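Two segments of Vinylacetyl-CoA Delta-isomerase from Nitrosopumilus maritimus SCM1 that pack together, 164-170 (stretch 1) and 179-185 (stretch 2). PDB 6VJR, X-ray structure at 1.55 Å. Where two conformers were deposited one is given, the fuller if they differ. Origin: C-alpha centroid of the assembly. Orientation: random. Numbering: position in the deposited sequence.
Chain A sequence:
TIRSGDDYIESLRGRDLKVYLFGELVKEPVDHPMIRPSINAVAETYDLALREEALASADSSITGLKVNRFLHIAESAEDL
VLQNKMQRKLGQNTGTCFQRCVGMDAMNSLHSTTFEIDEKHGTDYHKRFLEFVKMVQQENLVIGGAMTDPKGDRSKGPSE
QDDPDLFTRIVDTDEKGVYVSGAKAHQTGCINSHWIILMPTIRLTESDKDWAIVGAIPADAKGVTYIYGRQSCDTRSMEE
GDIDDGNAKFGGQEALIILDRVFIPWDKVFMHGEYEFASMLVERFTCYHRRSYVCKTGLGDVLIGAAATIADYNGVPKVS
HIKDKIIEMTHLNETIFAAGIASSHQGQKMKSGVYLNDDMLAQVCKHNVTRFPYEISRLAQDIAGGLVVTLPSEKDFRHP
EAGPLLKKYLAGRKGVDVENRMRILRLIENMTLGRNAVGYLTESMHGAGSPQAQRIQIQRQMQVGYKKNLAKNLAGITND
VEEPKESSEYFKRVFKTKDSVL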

ATOM      1  N   PRO A 164     -16.441   2.598 -39.374  1.00 18.70           N
ATOM      2  CA  PRO A 164     -15.552   3.746 -39.351  1.00 18.73           C
ATOM      3  C   PRO A 164     -16.010   4.900 -38.459  1.00 17.24           C
ATOM      4  O   PRO A 164     -15.192   5.723 -38.135  1.00 19.80           O
ATOM      5  N   ASP A 165     -17.297   4.963 -38.093  1.00 17.65           N
ATOM      6  CA  ASP A 165     -17.842   6.039 -37.283  1.00 17.32           C
ATOM      7  C   ASP A 165     -17.477   5.899 -35.802  1.00 15.60           C
ATOM      8  O   ASP A 165     -17.804   6.776 -35.020  1.00 16.96           O
ATOM      9  N   LEU A 166     -16.799   4.804 -35.382  1.00 16.22           N
ATOM     10  CA  LEU A 166     -16.511   4.592 -33.969  1.00 15.27           C
ATOM     11  C   LEU A 166     -15.450   5.552 -33.429  1.00 15.17           C
ATOM     12  O   LEU A 166     -15.281   5.695 -32.205  1.00 16.21           O
ATOM     13  N   PHE A 167     -14.756   6.223 -34.356  1.00 15.47           N
ATOM     14  CA  PHE A 167     -14.029   7.445 -34.081  1.00 15.33           C
ATOM     15  C   PHE A 167     -14.584   8.502 -35.029  1.00 14.91           C
ATOM     16  O   PHE A 167     -14.891   8.201 -36.194  1.00 15.81           O
ATOM     17  N   THR A 168     -14.646   9.742 -34.556  1.00 14.88           N
ATOM     18  CA  THR A 168     -15.226  10.852 -35.298  1.00 15.27           C
ATOM     19  C   THR A 168     -14.378  11.225 -36.521  1.00 15.56           C
ATOM     20  O   THR A 168     -13.157  11.364 -36.451  1.00 15.40           O
ATOM     21  N   ARG A 169     -15.049  11.381 -37.660  1.00 16.14           N
ATOM     22  CA  ARG A 169     -14.362  11.607 -38.924  1.00 16.87           C
ATOM     23  C   ARG A 169     -15.093  12.603 -39.827  1.00 18.22           C
ATOM     24  O   ARG A 169     -16.288  12.851 -39.698  1.00 18.03           O
ATOM     25  N   ILE A 170     -14.328  13.153 -40.763  1.00 18.33           N
ATOM     26  CA  ILE A 170     -14.893  13.931 -41.857  1.00 18.77           C
ATOM     27  C   ILE A 170     -15.526  12.967 -42.859  1.00 20.41           C
ATOM     28  O   ILE A 170     -14.867  12.053 -43.348  1.00 20.76           O
ATOM     29  N   TYR A 179     -18.234  18.242 -43.001  1.00 19.63           N
ATOM     30  CA  TYR A 179     -19.340  17.549 -42.365  1.00 19.54           C
ATOM     31  C   TYR A 179     -18.741  16.359 -41.638  1.00 18.17           C
ATOM     32  O   TYR A 179     -17.920  15.646 -42.222  1.00 18.44           O
ATOM     33  N   VAL A 180     -19.080  16.219 -40.343  0.82 16.67           N
ATOM     34  CA  VAL A 180     -18.486  15.169 -39.531  0.82 17.44           C
ATOM     35  C   VAL A 180     -19.569  14.240 -39.015  0.82 16.75           C
ATOM     36  O   VAL A 180     -20.694  14.664 -38.763  0.82 17.17           O
ATOM     37  N   SER A 181     -19.190  12.966 -38.851  1.00 17.17           N
ATOM     38  CA  SER A 181     -20.019  11.960 -38.224  1.00 17.90           C
ATOM     39  C   SER A 181     -19.167  11.164 -37.237  1.00 16.69           C
ATOM     40  O   SER A 181     -17.955  10.996 -37.417  1.00 16.01           O
ATOM     41  N   GLY A 182     -19.845  10.643 -36.212  1.00 15.92           N
ATOM     42  CA  GLY A 182     -19.200   9.858 -35.187  1.00 15.96           C
ATOM     43  C   GLY A 182     -19.876  10.169 -33.861  1.00 14.79           C
ATOM     44  O   GLY A 182     -21.066  10.463 -33.816  1.00 15.54           O
ATOM     45  N   ALA A 183     -19.132  10.025 -32.781  1.00 15.46           N
ATOM     46  CA  ALA A 183     -19.674  10.291 -31.464  1.00 14.12           C
ATOM     47  C   ALA A 183     -18.528  10.629 -30.524  1.00 13.25           C
ATOM     48  O   ALA A 183     -17.377  10.253 -30.802  1.00 14.47           O
ATOM     49  N   LYS A 184     -18.872  11.266 -29.418  1.00 13.19           N
ATOM     50  CA  LYS A 184     -17.925  11.565 -28.350  1.00 12.83           C
ATOM     51  C   LYS A 184     -18.587  11.125 -27.040  1.00 13.00           C
ATOM     52  O   LYS A 184     -19.727  11.480 -26.784  1.00 13.82           O
ATOM     53  N   ALA A 185     -17.922  10.217 -26.296  1.00 14.48           N
ATOM     54  CA  ALA A 185     -18.491   9.620 -25.103  1.00 13.26           C
ATOM     55  C   ALA A 185     -18.010  10.317 -23.839  1.00 12.78           C
ATOM     56  O   ALA A 185     -16.966  10.955 -23.822  1.00 13.57           O
TER

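Pro164 lies out of reach of the second stretch, so the contact begins at Asp165. Its CA-to-CB bond runs sideways, and the m rotamer (chi1 -64°) brings Asp165 OD1 to 4.2 Å from Ser181 CB. Asp165 OD1 also accepts from Arg169 NE at 2.8 Å, in a salt bridge, and from Arg169 NH2 at 2.9 Å, so the carboxylate links two residues four positions apart within its own stretch. Leu166 and Phe167, both m, point away.

Thr168 has the largest covered area, 89 Å². From a sideways CB, chi1 of -63° (m) sets Thr168 OG1 3.9 Å from Gly182 CA and 3.6 Å from Lys184 CE; OG1 is also hydrogen-bonded elsewhere in the structure. Gly182 suits this close approach: an ideal CB there would fall 2.6 Å from Thr168 CA, a clash. The Lys184 side chain, m at chi1 and chi2 and then t, t, starts sideways but its end comes nearer.

Arg169 pairs with Ser181 through two backbone hydrogen bonds, Arg169 N to Ser181 O (2.9 Å, 170°) and Ser181 N to Arg169 O (3.0 Å, 159°). Their side chains, p and m, share one sheet face. Ile170 (m, t) and Val180 (m) occupy the other, where Ile170 CG1 meets Val180 CG1 at 4.4 Å, a loose apolar contact.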

ATOM      1  CB  PRO A 164     -15.423   4.131 -40.815  1.00 19.13           C
ATOM      2  CG  PRO A 164     -16.764   3.698 -41.339  1.00 21.06           C
ATOM      3  CD  PRO A 164     -16.991   2.351 -40.723  1.00 19.55           C
ATOM      4  CB  ASP A 165     -19.352   6.103 -37.421  1.00 19.58           C
ATOM      5  CG  ASP A 165     -19.848   6.452 -38.815  1.00 22.36           C
ATOM      6  OD1 ASP A 165     -19.090   7.123 -39.558  1.00 24.14           O
ATOM      7  OD2 ASP A 165     -20.975   6.023 -39.152  1.00 24.80           O
ATOM      8  CB  LEU A 166     -16.170   3.141 -33.675  1.00 15.73           C
ATOM      9  CG  LEU A 166     -17.329   2.153 -33.821  1.00 16.95           C
ATOM     10  CD1 LEU A 166     -16.931   0.676 -33.859  1.00 19.51           C
ATOM     11  CD2 LEU A 166     -18.280   2.371 -32.673  1.00 20.62           C
ATOM     12  CB  PHE A 167     -12.523   7.286 -34.332  1.00 16.15           C
ATOM     13  CG  PHE A 167     -11.765   6.384 -33.378  1.00 15.71           C
ATOM     14  CD1 PHE A 167     -11.869   4.999 -33.488  1.00 15.49           C
ATOM     15  CD2 PHE A 167     -10.924   6.907 -32.420  1.00 14.44           C
ATOM     16  CE1 PHE A 167     -11.137   4.176 -32.663  1.00 15.17           C
ATOM     17  CE2 PHE A 167     -10.219   6.069 -31.563  1.00 15.85           C
ATOM     18  CZ  PHE A 167     -10.303   4.707 -31.721  1.00 14.59           C
ATOM     19  CB  THR A 168     -15.407  12.026 -34.331  1.00 15.83           C
ATOM     20  OG1 THR A 168     -16.336  11.657 -33.318  1.00 16.38           O
ATOM     21  CG2 THR A 168     -15.953  13.263 -35.019  1.00 18.49           C
ATOM     22  CB  ARG A 169     -14.225  10.289 -39.684  1.00 18.74           C
ATOM     23  CG  ARG A 169     -15.583   9.697 -40.047  1.00 19.40           C
ATOM     24  CD  ARG A 169     -15.443   8.294 -40.596  1.00 23.22           C
ATOM     25  NE  ARG A 169     -16.726   7.657 -40.931  1.00 22.90           N
ATOM     26  CZ  ARG A 169     -17.151   7.408 -42.161  1.00 24.68           C
ATOM     27  NH1 ARG A 169     -16.306   7.484 -43.140  1.00 30.10           N
ATOM     28  NH2 ARG A 169     -18.365   6.955 -42.400  1.00 26.82           N
ATOM     29  CB  ILE A 170     -13.786  14.733 -42.538  1.00 22.00           C
ATOM     30  CG1 ILE A 170     -13.071  15.662 -41.546  1.00 26.99           C
ATOM     31  CG2 ILE A 170     -14.322  15.511 -43.733  1.00 23.55           C
ATOM     32  CD1 ILE A 170     -11.733  16.172 -42.039  1.00 29.34           C
ATOM     33  CB  TYR A 179     -20.365  17.063 -43.404  1.00 21.21           C
ATOM     34  CG  TYR A 179     -21.000  18.224 -44.148  1.00 22.83           C
ATOM     35  CD1 TYR A 179     -20.344  18.796 -45.224  1.00 26.41           C
ATOM     36  CD2 TYR A 179     -22.238  18.750 -43.790  1.00 26.15           C
ATOM     37  CE1 TYR A 179     -20.893  19.848 -45.948  1.00 29.05           C
ATOM     38  CE2 TYR A 179     -22.793  19.813 -44.491  1.00 28.66           C
ATOM     39  CZ  TYR A 179     -22.117  20.363 -45.568  1.00 30.75           C
ATOM     40  OH  TYR A 179     -22.645  21.420 -46.236  1.00 34.00           O
ATOM     41  CB  VAL A 180     -17.653  15.692 -38.342  0.82 18.66           C
ATOM     42  CG1 VAL A 180     -16.442  16.484 -38.770  0.82 19.19           C
ATOM     43  CG2 VAL A 180     -18.478  16.492 -37.349  0.82 18.26           C
ATOM     44  CB  SER A 181     -20.654  11.035 -39.256  1.00 19.48           C
ATOM     45  OG  SER A 181     -21.537  11.742 -40.115  1.00 20.37           O
ATOM     46  CB  ALA A 183     -20.416   9.090 -30.985  1.00 14.17           C
ATOM     47  CB  LYS A 184     -17.570  13.057 -28.340  1.00 14.20           C
ATOM     48  CG  LYS A 184     -16.770  13.509 -29.557  1.00 14.58           C
ATOM     49  CD  LYS A 184     -15.373  12.933 -29.804  1.00 14.54           C
ATOM     50  CE  LYS A 184     -14.608  13.640 -30.868  1.00 16.51           C
ATOM     51  NZ  LYS A 184     -13.332  12.933 -31.107  1.00 17.68           N
ATOM     52  CB  ALA A 185     -18.165   8.141 -25.090  1.00 13.69           C
TER